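Local coordinates for glutathione S-transferase, N-terminal domain protein (PDB 4NAX) that binds oxidized glutathione disulfide, one per subunit, and is probably a glutathione transferase of the Ure2p-like branch of the superfamily, at residues F7-K12 with A73-N78; G31-I36 with F121-I126. All coordinates share one frame; numbering follows the deposited sequence.

Contact 1 of 2, residues F7-K12 with A73-N78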
loop_
_atom_site.group_PDB
_atom_site.type_symbol
_atom_site.label_atom_id
_atom_site.label_comp_id
_atom_site.label_asym_id
_atom_site.label_seq_id
_atom_site.Cartn_x
_atom_site.Cartn_y
_atom_site.Cartn_z
ATOM N N PHE A 7 -14.659 -9.723 -20.483
ATOM C CA PHE A 7 -13.338 -9.484 -19.934
ATOM C C PHE A 7 -12.337 -10.363 -20.670
ATOM O O PHE A 7 -12.370 -11.587 -20.521
ATOM C CB PHE A 7 -13.361 -9.802 -18.441
ATOM C CG PHE A 7 -14.229 -8.861 -17.673
ATOM C CD1 PHE A 7 -15.596 -9.091 -17.575
ATOM C CD2 PHE A 7 -13.691 -7.734 -17.075
ATOM C CE1 PHE A 7 -16.412 -8.197 -16.906
ATOM C CE2 PHE A 7 -14.497 -6.842 -16.398
ATOM C CZ PHE A 7 -15.860 -7.073 -16.304
ATOM N N PRO A 8 -11.425 -9.749 -21.458
ATOM C CA PRO A 8 -10.493 -10.560 -22.251
ATOM C C PRO A 8 -9.596 -11.506 -21.462
ATOM O O PRO A 8 -9.107 -12.486 -22.005
ATOM C CB PRO A 8 -9.657 -9.508 -22.988
ATOM C CG PRO A 8 -10.573 -8.340 -23.118
ATOM C CD PRO A 8 -11.389 -8.327 -21.860
ATOM N N ILE A 9 -9.386 -11.243 -20.179
ATOM C CA ILE A 9 -8.599 -12.171 -19.375
ATOM C C ILE A 9 -9.157 -13.603 -19.453
ATOM O O ILE A 9 -8.399 -14.580 -19.381
ATOM C CB ILE A 9 -8.463 -11.654 -17.924
ATOM C CG1 ILE A 9 -7.356 -12.419 -17.193
ATOM C CG2 ILE A 9 -9.774 -11.722 -17.165
ATOM C CD1 ILE A 9 -6.878 -11.755 -15.917
ATOM N N THR A 10 -10.478 -13.714 -19.599
ATOM C CA THR A 10 -11.136 -15.016 -19.611
ATOM C C THR A 10 -10.880 -15.796 -20.897
ATOM O O THR A 10 -11.145 -16.996 -20.956
ATOM C CB THR A 10 -12.650 -14.907 -19.372
ATOM O OG1 THR A 10 -13.273 -14.221 -20.473
ATOM C CG2 THR A 10 -12.951 -14.187 -18.037
ATOM N N ARG A 11 -10.358 -15.122 -21.921
ATOM C CA ARG A 11 -9.958 -15.817 -23.142
ATOM C C ARG A 11 -8.722 -16.665 -22.873
ATOM O O ARG A 11 -8.572 -17.762 -23.409
ATOM C CB ARG A 11 -9.668 -14.822 -24.273
ATOM C CG ARG A 11 -10.902 -14.095 -24.768
ATOM C CD ARG A 11 -10.542 -13.010 -25.764
ATOM N NE ARG A 11 -11.535 -11.939 -25.756
ATOM C CZ ARG A 11 -11.334 -10.705 -26.221
ATOM N NH1 ARG A 11 -10.149 -10.341 -26.712
ATOM N NH2 ARG A 11 -12.325 -9.820 -26.179
ATOM N N LYS A 12 -7.843 -16.150 -22.019
ATOM C CA LYS A 12 -6.600 -16.828 -21.720
ATOM C C LYS A 12 -6.724 -17.819 -20.559
ATOM O O LYS A 12 -6.073 -18.867 -20.570
ATOM C CB LYS A 12 -5.499 -15.792 -21.496
ATOM C CG LYS A 12 -4.116 -16.365 -21.304
ATOM C CD LYS A 12 -3.096 -15.247 -21.369
ATOM C CE LYS A 12 -1.686 -15.747 -21.134
ATOM N NZ LYS A 12 -1.169 -16.505 -22.299
ATOM N N ALA A 73 -4.762 -10.729 -9.080
ATOM C CA ALA A 73 -5.909 -9.985 -9.607
ATOM C C ALA A 73 -7.109 -10.906 -9.488
ATOM O O ALA A 73 -6.966 -12.134 -9.465
ATOM C CB ALA A 73 -5.682 -9.550 -11.030
ATOM N N ILE A 74 -8.288 -10.308 -9.411
ATOM C CA ILE A 74 -9.531 -11.059 -9.374
ATOM C C ILE A 74 -10.545 -10.525 -10.379
ATOM O O ILE A 74 -10.486 -9.367 -10.802
ATOM C CB ILE A 74 -10.181 -11.085 -7.973
ATOM C CG1 ILE A 74 -10.570 -9.678 -7.490
ATOM C CG2 ILE A 74 -9.259 -11.776 -6.974
ATOM C CD1 ILE A 74 -11.528 -9.655 -6.321
ATOM N N LEU A 75 -11.498 -11.387 -10.709
ATOM C CA LEU A 75 -12.718 -10.995 -11.435
ATOM C C LEU A 75 -13.863 -11.675 -10.703
ATOM O O LEU A 75 -14.008 -12.898 -10.757
ATOM C CB LEU A 75 -12.647 -11.407 -12.891
ATOM C CG LEU A 75 -13.866 -11.050 -13.741
ATOM C CD1 LEU A 75 -14.170 -9.564 -13.725
ATOM C CD2 LEU A 75 -13.612 -11.550 -15.156
ATOM N N ASP A 76 -14.635 -10.893 -9.952
ATOM C CA ASP A 76 -15.735 -11.440 -9.154
ATOM C C ASP A 76 -17.025 -11.257 -9.943
ATOM O O ASP A 76 -17.471 -10.118 -10.119
ATOM C CB ASP A 76 -15.863 -10.705 -7.835
ATOM C CG ASP A 76 -16.887 -11.320 -6.899
ATOM O OD1 ASP A 76 -17.503 -12.326 -7.294
ATOM O OD2 ASP A 76 -17.074 -10.809 -5.786
ATOM N N PRO A 77 -17.643 -12.356 -10.418
ATOM C CA PRO A 77 -18.902 -12.186 -11.151
ATOM C C PRO A 77 -20.003 -11.591 -10.266
ATOM O O PRO A 77 -20.934 -10.945 -10.791
ATOM C CB PRO A 77 -19.258 -13.602 -11.605
ATOM C CG PRO A 77 -18.552 -14.508 -10.662
ATOM C CD PRO A 77 -17.306 -13.781 -10.234
ATOM N N ASN A 78 -19.909 -11.840 -8.964
ATOM C CA ASN A 78 -20.896 -11.387 -7.987
ATOM C C ASN A 78 -20.424 -10.139 -7.256
ATOM O O ASN A 78 -20.415 -10.084 -6.036
ATOM C CB ASN A 78 -21.227 -12.522 -7.026
ATOM C CG ASN A 78 -21.479 -13.821 -7.763
ATOM O OD1 ASN A 78 -22.348 -13.877 -8.626
ATOM N ND2 ASN A 78 -20.691 -14.855 -7.465
#

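Contact 2 of 2, residues G31-I36 with F121-I126. With GDS (oxidized glutathione disulfide), chain C.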
loop_
_atom_site.group_PDB
_atom_site.type_symbol
_atom_site.label_atom_id
_atom_site.label_comp_id
_atom_site.label_asym_id
_atom_site.label_seq_id
_atom_site.Cartn_x
_atom_site.Cartn_y
_atom_site.Cartn_z
ATOM N N GLY A 31 0.443 -13.006 -3.816
ATOM C CA GLY A 31 -0.619 -13.882 -4.271
ATOM C C GLY A 31 -1.276 -14.625 -3.132
ATOM O O GLY A 31 -2.500 -14.745 -3.077
ATOM N N VAL A 32 -0.457 -15.141 -2.208
ATOM C CA VAL A 32 -1.015 -15.963 -1.140
ATOM C C VAL A 32 -1.835 -15.148 -0.140
ATOM O O VAL A 32 -2.665 -15.699 0.556
ATOM C CB VAL A 32 0.034 -16.830 -0.423
ATOM C CG1 VAL A 32 0.774 -17.718 -1.409
ATOM C CG2 VAL A 32 0.981 -15.998 0.420
ATOM N N LYS A 33 -1.646 -13.831 -0.073
ATOM C CA LYS A 33 -2.531 -13.030 0.773
ATOM C C LYS A 33 -3.976 -13.337 0.351
ATOM O O LYS A 33 -4.856 -13.473 1.200
ATOM C CB LYS A 33 -2.286 -11.540 0.569
ATOM C CG LYS A 33 -0.942 -11.003 1.008
ATOM C CD LYS A 33 -0.823 -9.556 0.567
ATOM C CE LYS A 33 0.544 -8.929 0.788
ATOM N NZ LYS A 33 0.574 -7.541 0.197
ATOM N N VAL A 34 -4.224 -13.369 -0.966
ATOM C CA VAL A 34 -5.566 -13.461 -1.474
ATOM C C VAL A 34 -6.115 -14.877 -1.404
ATOM O O VAL A 34 -7.280 -15.076 -0.993
ATOM C CB VAL A 34 -5.663 -12.856 -2.874
ATOM C CG1 VAL A 34 -7.056 -13.053 -3.455
ATOM C CG2 VAL A 34 -5.304 -11.378 -2.836
ATOM N N SER A 35 -5.301 -15.872 -1.774
ATOM C CA SER A 35 -5.750 -17.251 -1.599
ATOM C C SER A 35 -5.978 -17.599 -0.114
ATOM O O SER A 35 -6.969 -18.256 0.224
ATOM C CB SER A 35 -4.821 -18.234 -2.291
ATOM O OG SER A 35 -3.486 -17.943 -1.914
ATOM N N ILE A 36 -5.093 -17.152 0.769
ATOM C CA ILE A 36 -5.314 -17.351 2.188
ATOM C C ILE A 36 -6.643 -16.719 2.607
ATOM O O ILE A 36 -7.448 -17.336 3.314
ATOM C CB ILE A 36 -4.152 -16.808 3.039
ATOM C CG1 ILE A 36 -2.913 -17.669 2.840
ATOM C CG2 ILE A 36 -4.549 -16.784 4.512
ATOM C CD1 ILE A 36 -1.657 -17.077 3.419
ATOM N N PHE A 121 0.646 0.039 6.204
ATOM C CA PHE A 121 2.012 -0.148 6.661
ATOM C C PHE A 121 2.642 -1.336 5.911
ATOM O O PHE A 121 3.800 -1.284 5.456
ATOM C CB PHE A 121 2.019 -0.345 8.182
ATOM C CG PHE A 121 3.302 -0.884 8.756
ATOM C CD1 PHE A 121 4.336 -0.042 9.107
ATOM C CD2 PHE A 121 3.444 -2.236 8.974
ATOM C CE1 PHE A 121 5.492 -0.543 9.676
ATOM C CE2 PHE A 121 4.605 -2.744 9.532
ATOM C CZ PHE A 121 5.634 -1.891 9.873
ATOM N N GLN A 122 1.873 -2.415 5.771
ATOM C CA GLN A 122 2.347 -3.562 5.026
ATOM C C GLN A 122 2.600 -3.205 3.569
ATOM O O GLN A 122 3.654 -3.517 2.991
ATOM C CB GLN A 122 1.358 -4.729 5.143
ATOM C CG GLN A 122 1.870 -6.028 4.539
ATOM C CD GLN A 122 1.795 -6.054 3.021
ATOM O OE1 GLN A 122 0.744 -5.795 2.450
ATOM N NE2 GLN A 122 2.885 -6.410 2.363
ATOM N N MET A 123 1.610 -2.564 2.954
ATOM C CA MET A 123 1.644 -2.314 1.512
ATOM C C MET A 123 2.732 -1.337 1.109
ATOM O O MET A 123 3.295 -1.456 0.023
ATOM C CB MET A 123 0.275 -1.845 1.023
ATOM C CG MET A 123 -0.781 -2.971 0.997
ATOM S SD MET A 123 -0.547 -4.221 -0.267
ATOM C CE MET A 123 -0.933 -3.279 -1.718
ATOM N N GLY A 124 3.026 -0.357 1.973
ATOM C CA GLY A 124 4.061 0.633 1.686
ATOM C C GLY A 124 5.444 0.297 2.216
ATOM O O GLY A 124 6.468 0.714 1.634
ATOM N N GLY A 125 5.499 -0.499 3.283
ATOM C CA GLY A 125 6.748 -0.765 3.994
ATOM C C GLY A 125 7.186 -2.207 3.852
ATOM O O GLY A 125 8.180 -2.511 3.206
ATOM N N ILE A 126 6.429 -3.116 4.474
ATOM C CA ILE A 126 6.813 -4.517 4.519
ATOM C C ILE A 126 7.054 -5.108 3.137
ATOM O O ILE A 126 8.105 -5.671 2.869
ATOM C CB ILE A 126 5.767 -5.332 5.291
ATOM C CG1 ILE A 126 5.634 -4.875 6.753
ATOM C CG2 ILE A 126 6.021 -6.821 5.142
ATOM C CD1 ILE A 126 6.824 -5.204 7.616
HETATM N N1 GDS C . 9.819 -6.914 -11.047
HETATM C CA1 GDS C . 10.135 -7.493 -9.743
HETATM C C1 GDS C . 11.548 -7.152 -9.326
HETATM O OE1 GDS C . 11.825 -7.204 -8.105
HETATM O OE2 GDS C . 12.403 -6.834 -10.183
HETATM C CB1 GDS C . 9.967 -9.016 -9.812
HETATM C CG1 GDS C . 9.862 -9.706 -8.446
HETATM C CD1 GDS C . 8.601 -9.308 -7.720
HETATM O O1 GDS C . 7.611 -8.962 -8.337
HETATM N N2 GDS C . 8.669 -9.351 -6.395
HETATM C CA2 GDS C . 7.535 -9.074 -5.537
HETATM C C2 GDS C . 7.784 -7.859 -4.682
HETATM O O2 GDS C . 8.891 -7.643 -4.201
HETATM C CB2 GDS C . 7.261 -10.274 -4.630
HETATM S SG2 GDS C . 6.658 -11.734 -5.469
HETATM N N3 GDS C . 6.736 -7.074 -4.444
HETATM C CA3 GDS C . 6.838 -5.863 -3.647
HETATM C C3 GDS C . 5.585 -5.516 -2.873
HETATM O OE3 GDS C . 5.440 -4.314 -2.566
HETATM O OE4 GDS C . 4.836 -6.440 -2.537
HETATM N N4 GDS C . 5.487 -9.533 -10.404
HETATM C CA4 GDS C . 5.486 -9.679 -11.844
HETATM C C4 GDS C . 6.421 -8.731 -12.543
HETATM O OE5 GDS C . 6.527 -8.800 -13.803
HETATM O OE6 GDS C . 7.094 -7.939 -11.835
HETATM C C5 GDS C . 4.374 -9.707 -9.704
HETATM O O5 GDS C . 3.303 -9.958 -10.246
HETATM C CA5 GDS C . 4.484 -9.622 -8.197
HETATM N N5 GDS C . 3.346 -8.886 -7.654
HETATM C CB5 GDS C . 4.520 -11.046 -7.641
HETATM S SG5 GDS C . 4.558 -11.156 -5.851
HETATM C CA6 GDS C . 1.111 -5.148 -5.383
HETATM C C6 GDS C . 0.141 -6.013 -4.636
HETATM O OE7 GDS C . -0.642 -6.735 -5.301
HETATM O OE8 GDS C . 0.160 -5.959 -3.385
HETATM N N6 GDS C . 1.356 -3.909 -4.617
HETATM C CB6 GDS C . 2.420 -5.903 -5.614
HETATM C CG6 GDS C . 2.215 -7.121 -6.521
HETATM C CD6 GDS C . 3.506 -7.782 -6.917
HETATM O O6 GDS C . 4.605 -7.350 -6.550
#

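Contact 1 of 2, residues F7-K12 with A73-N78
An N-terminal arm packs here against the sheet of the thioredoxin-like domain of a glutathione transferase fold, with L75 of strand 73-76 reaching F7, I9 and T10. L75 makes all the close contacts from the strand. Its two methyl groups divide the work. CD1 sits over one face of the F7 ring, 3.7 Å from the centroid and only 7° off the ring normal, a CH-pi contact close to the ring axis. CD2 turns to the base of the same side chain and lies 3.7 Å from F7 CB. It also meets the methyl groups of the short helix, with T10 CG2 at 4.0 Å and I9 CG2 at 4.3 Å. CG of L75 stands anti to the backbone N (chi1 180°), which carries both methyls out toward the arm.

No hydrogen bond joins the two segments. Within the turn, F7 O accepts from T10 N at 3.0 Å and from T10 OG1 at 2.8 Å. T10 OG1 has a second partner in L4 O. These bonds help to hold the hydroxyl on that side while CG2 meets L75.

Around the contact, L75 pairs by backbone with Q22 of strand 21-25, and its side chain also touches Y24 and L4. F7 rests on P84 and on P86 of strand 85-88. I9 packs on F62 of helix 60-65 and on Y24 of strand 21-25.

Contact 2 of 2, residues G31-I36 with F121-I126
The site that binds oxidized glutathione disulfide lies where the thioredoxin-like domain faces the helical domain, and K33 reaches across that interface to Q122 and M123. K33 comes from helix 31-41, the first helix after strand 21-25, and the other two from helix 109-137. The backbones stay well apart, with K33 CA and Q122 CA 11.5 Å from each other. The lysine bridges the gap because its chain is extended beyond CG, with chi2 to chi4 all within 10° of 180°. The side chains of K33 and Q122 come from opposite directions. K33 NZ ends at the Q122 amide group, 3.4 Å from the amide carbon CD. The aliphatic K33 CE is 3.8 Å from the same CD.

M123 comes in beside them. Its chain bends at chi2 (-71°) and chi3 (-70°), which folds its end toward the ligand. SD lies 3.5 Å from K33 NZ, and CE is 3.3 Å from the carboxylate oxygen OE8 of the glutathione disulfide. K33 NZ is 3.9 Å from OE8, so the ammonium probably adds positive potential near this carboxylate. N30 OD1 and S90 OG accept hydrogen bonds from K33 NZ and fix it in place. S90 OG and N30 ND2 also bond to the ligand, so the lysine is tied to two residues that also bind the glutathione disulfide.

Helix 109-137 has a wider pi-type turn at 122-126. On the helical side, Q122 packs on A184, I185 and W188 of helix 180-193. M123 touches S90 of helix 90-101 and M120 of the second subunit, which places the contact beside the dimer interface.

The two contacts have centres about 21 Å apart, and their nearest atoms are about 4 Å apart without touching. Along the chain their segments alternate: 7-12, 31-36, 73-78, 121-126. Contact 1 lies toward the periphery, about 19 Å from the chain centre. Contact 2 is buried, about 4 Å from that centre. Strand 73-76 and helix 31-41 belong to the same thioredoxin-like domain. Both contacts engage this domain, contact 1 with the N-terminal arm and contact 2 with the helical domain at the ligand. Contact 1 stands back from the glutathione disulfide, the I9 side chain about 12 Å away, while contact 2 lines its pocket through K33 and M123.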